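Local coordinates for protein tryptophan decarboxylase 1 (Oryza sativa subsp. japonica, PDB 6KHO) that catalyses the pyridoxal-phosphate-dependent decarboxylation of L-tryptophan to tryptamine and of 5-hydroxytryptophan to serotonin, working as a homodimer, at residues 43-57 with 85-99. Sequence-based numbering, arbitrary orientation.
Sequences DYYKSVESMPVLPNV and RSSVVPGMTHWASPN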
loop_
_atom_site.group_PDB
_atom_site.type_symbol
_atom_site.label_atom_id
_atom_site.label_comp_id
_atom_site.label_asym_id
_atom_site.label_seq_id
_atom_site.Cartn_x
_atom_site.Cartn_y
_atom_site.Cartn_z
ATOM N N ASP A 43 -15.585 -19.383 -13.109
ATOM C CA ASP A 43 -15.136 -19.848 -14.419
ATOM C C ASP A 43 -13.621 -19.797 -14.528
ATOM O O ASP A 43 -12.998 -20.674 -15.138
ATOM C CB ASP A 43 -15.744 -18.989 -15.520
ATOM C CG ASP A 43 -17.236 -19.145 -15.622
ATOM O OD1 ASP A 43 -17.766 -20.115 -15.029
ATOM O OD2 ASP A 43 -17.872 -18.291 -16.288
ATOM N N TYR A 44 -13.020 -18.743 -13.981
ATOM C CA TYR A 44 -11.578 -18.579 -14.087
ATOM C C TYR A 44 -10.848 -19.725 -13.399
ATOM O O TYR A 44 -9.934 -20.320 -13.971
ATOM C CB TYR A 44 -11.159 -17.233 -13.503
ATOM C CG TYR A 44 -9.656 -17.021 -13.545
ATOM C CD1 TYR A 44 -9.010 -16.729 -14.749
ATOM C CD2 TYR A 44 -8.885 -17.124 -12.390
ATOM C CE1 TYR A 44 -7.637 -16.532 -14.795
ATOM C CE2 TYR A 44 -7.499 -16.924 -12.426
ATOM C CZ TYR A 44 -6.888 -16.634 -13.631
ATOM O OH TYR A 44 -5.528 -16.439 -13.680
ATOM N N TYR A 45 -11.247 -20.066 -12.171
ATOM C CA TYR A 45 -10.562 -21.151 -11.483
ATOM C C TYR A 45 -10.781 -22.484 -12.193
ATOM O O TYR A 45 -9.884 -23.331 -12.221
ATOM C CB TYR A 45 -11.025 -21.247 -10.032
ATOM C CG TYR A 45 -10.545 -20.118 -9.135
ATOM C CD1 TYR A 45 -9.353 -19.450 -9.382
ATOM C CD2 TYR A 45 -11.298 -19.727 -8.037
ATOM C CE1 TYR A 45 -8.927 -18.411 -8.550
ATOM C CE2 TYR A 45 -10.884 -18.709 -7.201
ATOM C CZ TYR A 45 -9.705 -18.049 -7.455
ATOM O OH TYR A 45 -9.314 -17.025 -6.596
ATOM N N LYS A 46 -11.969 -22.703 -12.754
ATOM C CA LYS A 46 -12.209 -23.972 -13.433
ATOM C C LYS A 46 -11.433 -24.072 -14.743
ATOM O O LYS A 46 -11.121 -25.179 -15.194
ATOM C CB LYS A 46 -13.709 -24.152 -13.691
ATOM C CG LYS A 46 -14.498 -24.474 -12.432
ATOM C CD LYS A 46 -15.994 -24.522 -12.720
ATOM C CE LYS A 46 -16.811 -24.526 -11.441
ATOM N NZ LYS A 46 -18.241 -24.177 -11.729
ATOM N N SER A 47 -11.126 -22.945 -15.375
ATOM C CA SER A 47 -10.510 -22.970 -16.690
ATOM C C SER A 47 -9.041 -22.549 -16.718
ATOM O O SER A 47 -8.413 -22.678 -17.774
ATOM C CB SER A 47 -11.315 -22.088 -17.653
ATOM O OG SER A 47 -11.180 -20.710 -17.342
ATOM N N VAL A 48 -8.460 -22.078 -15.602
ATOM C CA VAL A 48 -7.125 -21.470 -15.681
ATOM C C VAL A 48 -6.068 -22.497 -16.088
ATOM O O VAL A 48 -5.147 -22.184 -16.857
ATOM C CB VAL A 48 -6.745 -20.767 -14.360
ATOM C CG1 VAL A 48 -6.641 -21.749 -13.194
ATOM C CG2 VAL A 48 -5.423 -20.007 -14.533
ATOM N N GLU A 49 -6.184 -23.736 -15.597
ATOM C CA GLU A 49 -5.165 -24.741 -15.884
ATOM C C GLU A 49 -5.048 -25.018 -17.378
ATOM O O GLU A 49 -3.969 -25.377 -17.867
ATOM C CB GLU A 49 -5.476 -26.034 -15.121
ATOM C CG GLU A 49 -4.457 -27.154 -15.354
ATOM C CD GLU A 49 -4.781 -28.434 -14.591
ATOM O OE1 GLU A 49 -5.636 -28.408 -13.676
ATOM O OE2 GLU A 49 -4.178 -29.478 -14.911
ATOM N N SER A 50 -6.143 -24.849 -18.111
ATOM C CA SER A 50 -6.196 -25.091 -19.545
ATOM C C SER A 50 -5.610 -23.946 -20.355
ATOM O O SER A 50 -5.406 -24.101 -21.562
ATOM C CB SER A 50 -7.651 -25.323 -19.974
ATOM O OG SER A 50 -8.354 -24.087 -20.050
ATOM N N MET A 51 -5.357 -22.800 -19.730
ATOM C CA MET A 51 -4.721 -21.680 -20.395
ATOM C C MET A 51 -3.202 -21.822 -20.326
ATOM O O MET A 51 -2.673 -22.486 -19.429
ATOM C CB MET A 51 -5.142 -20.368 -19.738
ATOM C CG MET A 51 -6.652 -20.192 -19.570
ATOM S SD MET A 51 -7.017 -18.624 -18.742
ATOM C CE MET A 51 -8.813 -18.596 -18.787
ATOM N N PRO A 52 -2.473 -21.229 -21.266
ATOM C CA PRO A 52 -1.014 -21.171 -21.117
ATOM C C PRO A 52 -0.660 -20.276 -19.934
ATOM O O PRO A 52 -1.209 -19.184 -19.788
ATOM C CB PRO A 52 -0.541 -20.579 -22.450
ATOM C CG PRO A 52 -1.743 -19.816 -22.967
ATOM C CD PRO A 52 -2.941 -20.592 -22.512
ATOM N N VAL A 53 0.243 -20.755 -19.074
ATOM C CA VAL A 53 0.612 -19.974 -17.889
ATOM C C VAL A 53 1.117 -18.598 -18.296
ATOM O O VAL A 53 0.667 -17.571 -17.769
ATOM C CB VAL A 53 1.649 -20.721 -17.037
ATOM C CG1 VAL A 53 1.960 -19.889 -15.798
ATOM C CG2 VAL A 53 1.131 -22.094 -16.646
ATOM N N LEU A 54 2.060 -18.552 -19.243
ATOM C CA LEU A 54 2.549 -17.283 -19.773
ATOM C C LEU A 54 1.777 -16.907 -21.030
ATOM O O LEU A 54 1.414 -17.784 -21.813
ATOM C CB LEU A 54 4.038 -17.365 -20.108
ATOM C CG LEU A 54 4.963 -17.498 -18.901
ATOM C CD1 LEU A 54 6.319 -18.021 -19.340
ATOM C CD2 LEU A 54 5.094 -16.160 -18.199
ATOM N N PRO A 55 1.517 -15.624 -21.251
ATOM C CA PRO A 55 0.745 -15.210 -22.423
ATOM C C PRO A 55 1.637 -15.049 -23.648
ATOM O O PRO A 55 2.868 -15.117 -23.587
ATOM C CB PRO A 55 0.161 -13.862 -21.992
ATOM C CG PRO A 55 1.225 -13.298 -21.097
ATOM C CD PRO A 55 1.851 -14.481 -20.383
ATOM N N ASN A 56 0.973 -14.809 -24.772
ATOM C CA ASN A 56 1.612 -14.623 -26.067
ATOM C C ASN A 56 1.160 -13.287 -26.661
ATOM O O ASN A 56 0.458 -13.232 -27.671
ATOM C CB ASN A 56 1.274 -15.794 -26.991
ATOM C CG ASN A 56 2.102 -15.794 -28.254
ATOM O OD1 ASN A 56 3.325 -15.642 -28.206
ATOM N ND2 ASN A 56 1.445 -15.972 -29.392
ATOM N N VAL A 57 1.551 -12.196 -26.011
ATOM C CA VAL A 57 1.206 -10.854 -26.456
ATOM C C VAL A 57 2.493 -10.053 -26.582
ATOM O O VAL A 57 3.519 -10.378 -25.981
ATOM C CB VAL A 57 0.219 -10.134 -25.503
ATOM C CG1 VAL A 57 -1.090 -10.911 -25.367
ATOM C CG2 VAL A 57 0.862 -9.934 -24.128
ATOM N N ARG A 85 -12.615 -10.482 -20.226
ATOM C CA ARG A 85 -12.367 -11.840 -20.698
ATOM C C ARG A 85 -11.630 -11.858 -22.031
ATOM O O ARG A 85 -10.831 -12.771 -22.276
ATOM C CB ARG A 85 -13.682 -12.616 -20.818
ATOM C CG ARG A 85 -14.469 -12.706 -19.516
ATOM C CD ARG A 85 -15.884 -13.216 -19.728
ATOM N NE ARG A 85 -16.074 -14.497 -19.052
ATOM C CZ ARG A 85 -16.800 -14.676 -17.948
ATOM N NH1 ARG A 85 -17.431 -13.647 -17.380
ATOM N NH2 ARG A 85 -16.897 -15.894 -17.417
ATOM N N SER A 86 -11.884 -10.873 -22.897
ATOM C CA SER A 86 -11.353 -10.877 -24.261
ATOM C C SER A 86 -9.959 -10.276 -24.372
ATOM O O SER A 86 -9.143 -10.765 -25.160
ATOM C CB SER A 86 -12.280 -10.102 -25.203
ATOM O OG SER A 86 -13.515 -10.761 -25.350
ATOM N N SER A 87 -9.673 -9.210 -23.621
ATOM C CA SER A 87 -8.439 -8.460 -23.799
ATOM C C SER A 87 -7.500 -8.509 -22.604
ATOM O O SER A 87 -6.284 -8.418 -22.792
ATOM C CB SER A 87 -8.756 -6.996 -24.114
ATOM O OG SER A 87 -9.465 -6.890 -25.337
ATOM N N VAL A 88 -8.020 -8.658 -21.386
ATOM C CA VAL A 88 -7.172 -8.671 -20.197
ATOM C C VAL A 88 -6.675 -10.082 -19.900
ATOM O O VAL A 88 -5.463 -10.332 -19.883
ATOM C CB VAL A 88 -7.921 -8.082 -18.988
ATOM C CG1 VAL A 88 -7.066 -8.189 -17.718
ATOM C CG2 VAL A 88 -8.358 -6.640 -19.274
ATOM N N VAL A 89 -7.595 -11.013 -19.660
ATOM C CA VAL A 89 -7.243 -12.386 -19.287
ATOM C C VAL A 89 -6.255 -13.036 -20.259
ATOM O O VAL A 89 -5.348 -13.752 -19.805
ATOM C CB VAL A 89 -8.503 -13.259 -19.147
ATOM C CG1 VAL A 89 -8.131 -14.728 -18.990
ATOM C CG2 VAL A 89 -9.350 -12.803 -17.965
ATOM N N PRO A 90 -6.386 -12.867 -21.587
ATOM C CA PRO A 90 -5.419 -13.517 -22.490
ATOM C C PRO A 90 -4.019 -12.926 -22.424
ATOM O O PRO A 90 -3.073 -13.574 -22.889
ATOM C CB PRO A 90 -6.046 -13.320 -23.880
ATOM C CG PRO A 90 -7.511 -13.137 -23.597
ATOM C CD PRO A 90 -7.516 -12.307 -22.350
ATOM N N GLY A 91 -3.855 -11.725 -21.875
ATOM C CA GLY A 91 -2.553 -11.116 -21.695
ATOM C C GLY A 91 -1.978 -11.258 -20.303
ATOM O O GLY A 91 -0.938 -10.656 -20.013
ATOM N N MET A 92 -2.614 -12.040 -19.436
ATOM C CA MET A 92 -2.148 -12.268 -18.074
ATOM C C MET A 92 -1.139 -13.400 -18.009
ATOM O O MET A 92 -1.225 -14.375 -18.756
ATOM C CB MET A 92 -3.309 -12.656 -17.161
ATOM C CG MET A 92 -4.131 -11.544 -16.607
ATOM S SD MET A 92 -5.602 -12.345 -15.911
ATOM C CE MET A 92 -4.877 -13.423 -14.675
ATOM N N THR A 93 -0.213 -13.288 -17.057
ATOM C CA THR A 93 0.500 -14.441 -16.526
ATOM C C THR A 93 -0.323 -15.006 -15.371
ATOM O O THR A 93 -0.703 -14.262 -14.461
ATOM C CB THR A 93 1.893 -14.026 -16.050
ATOM O OG1 THR A 93 2.654 -13.591 -17.179
ATOM C CG2 THR A 93 2.600 -15.165 -15.321
ATOM N N HIS A 94 -0.604 -16.306 -15.399
ATOM C CA HIS A 94 -1.584 -16.866 -14.463
ATOM C C HIS A 94 -0.890 -17.351 -13.196
ATOM O O HIS A 94 -0.521 -18.520 -13.055
ATOM C CB HIS A 94 -2.400 -17.952 -15.146
ATOM C CG HIS A 94 -3.228 -17.416 -16.274
ATOM N ND1 HIS A 94 -4.349 -16.636 -16.066
ATOM C CD2 HIS A 94 -3.059 -17.485 -17.618
ATOM C CE1 HIS A 94 -4.851 -16.274 -17.236
ATOM N NE2 HIS A 94 -4.084 -16.772 -18.193
ATOM N N TRP A 95 -0.736 -16.424 -12.248
ATOM C CA TRP A 95 -0.223 -16.778 -10.928
ATOM C C TRP A 95 -1.075 -17.850 -10.254
ATOM O O TRP A 95 -0.549 -18.663 -9.488
ATOM C CB TRP A 95 -0.157 -15.527 -10.052
ATOM C CG TRP A 95 1.003 -14.659 -10.368
ATOM C CD1 TRP A 95 1.146 -13.842 -11.447
ATOM C CD2 TRP A 95 2.203 -14.516 -9.592
ATOM N NE1 TRP A 95 2.361 -13.202 -11.397
ATOM C CE2 TRP A 95 3.027 -13.592 -10.265
ATOM C CE3 TRP A 95 2.651 -15.069 -8.389
ATOM C CZ2 TRP A 95 4.284 -13.214 -9.779
ATOM C CZ3 TRP A 95 3.904 -14.695 -7.912
ATOM C CH2 TRP A 95 4.706 -13.786 -8.610
ATOM N N ALA A 96 -2.382 -17.882 -10.543
ATOM C CA ALA A 96 -3.274 -18.861 -9.936
ATOM C C ALA A 96 -3.183 -20.233 -10.588
ATOM O O ALA A 96 -3.772 -21.187 -10.069
ATOM C CB ALA A 96 -4.734 -18.372 -9.999
ATOM N N SER A 97 -2.481 -20.359 -11.706
ATOM C CA SER A 97 -2.440 -21.644 -12.384
ATOM C C SER A 97 -1.777 -22.696 -11.500
ATOM O O SER A 97 -0.788 -22.403 -10.826
ATOM C CB SER A 97 -1.683 -21.539 -13.706
ATOM O OG SER A 97 -1.566 -22.826 -14.298
ATOM N N PRO A 98 -2.273 -23.937 -11.497
ATOM C CA PRO A 98 -1.538 -25.012 -10.810
ATOM C C PRO A 98 -0.180 -25.301 -11.427
ATOM O O PRO A 98 0.618 -26.012 -10.810
ATOM C CB PRO A 98 -2.471 -26.225 -10.937
ATOM C CG PRO A 98 -3.306 -25.933 -12.110
ATOM C CD PRO A 98 -3.493 -24.438 -12.155
ATOM N N ASN A 99 0.110 -24.762 -12.608
ATOM C CA ASN A 99 1.386 -24.955 -13.284
ATOM C C ASN A 99 2.291 -23.730 -13.196
ATOM O O ASN A 99 3.295 -23.658 -13.911
ATOM C CB ASN A 99 1.139 -25.342 -14.753
ATOM C CG ASN A 99 0.393 -26.657 -14.887
ATOM O OD1 ASN A 99 0.595 -27.574 -14.079
ATOM N ND2 ASN A 99 -0.493 -26.754 -15.890
HETATM O O HOH W 1 -3.663 -15.571 -11.840
HETATM O O HOH W 2 -2.404 -21.936 -16.734
HETATM O O HOH W 3 -1.119 -24.634 -17.891
HETATM O O HOH W 4 -2.031 -29.279 -16.606
HETATM O O HOH W 5 -1.567 -16.483 -20.503
HETATM O O HOH W 6 -2.138 -15.481 -24.909
#
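V53 and H94 join the two backbones: H94 N donates to V53 O at 3.0 Å, with 161° at the hydrogen and the donor in the carbonyl plane. The chains run antiparallel, E49 CA lying 5.4 Å from S97 CA and P55 CA 5.3 Å from G91 CA. The chain after helix 27-47 thus runs beside the chain after helix 77-88, and H94 to S97 form a type I beta turn, closed by S97 N to H94 O (3.0 Å). Side chains of 43-57 surround one side and the edge of the H94 imidazole. Its ND1 and Y44 OH, at the ring's edge, form a 2.7 Å hydrogen bond; with CG anti to the backbone N (chi1 178°), the phenol is directed at H94, and a water links its OH to A96 N. M51 SD makes an oblique sulfur-aromatic contact, 3.9 Å from the H94 ring centroid and 35° off its normal; on the same side, V48 CG2 packs on H94 CB at 3.7 Å. Replacing H94 by alanine removes the imidazole, which is likely to leave Y44 OH without its ring partner and to open a gap beside M51 SD. Farther out, D43 OD2 forms a salt bridge with R85 NH2 at 2.8 Å, reaching the guanidinium edge, whereas E49 CG lies across P98 CG, its OE1 bonded to H497. From T93, OG1 bonds Q130 O of the second subunit. Far from the cofactor, this is loop packing in a group II decarboxylase, tying the end of an N-terminal helix to a segment that enters the dimer interface.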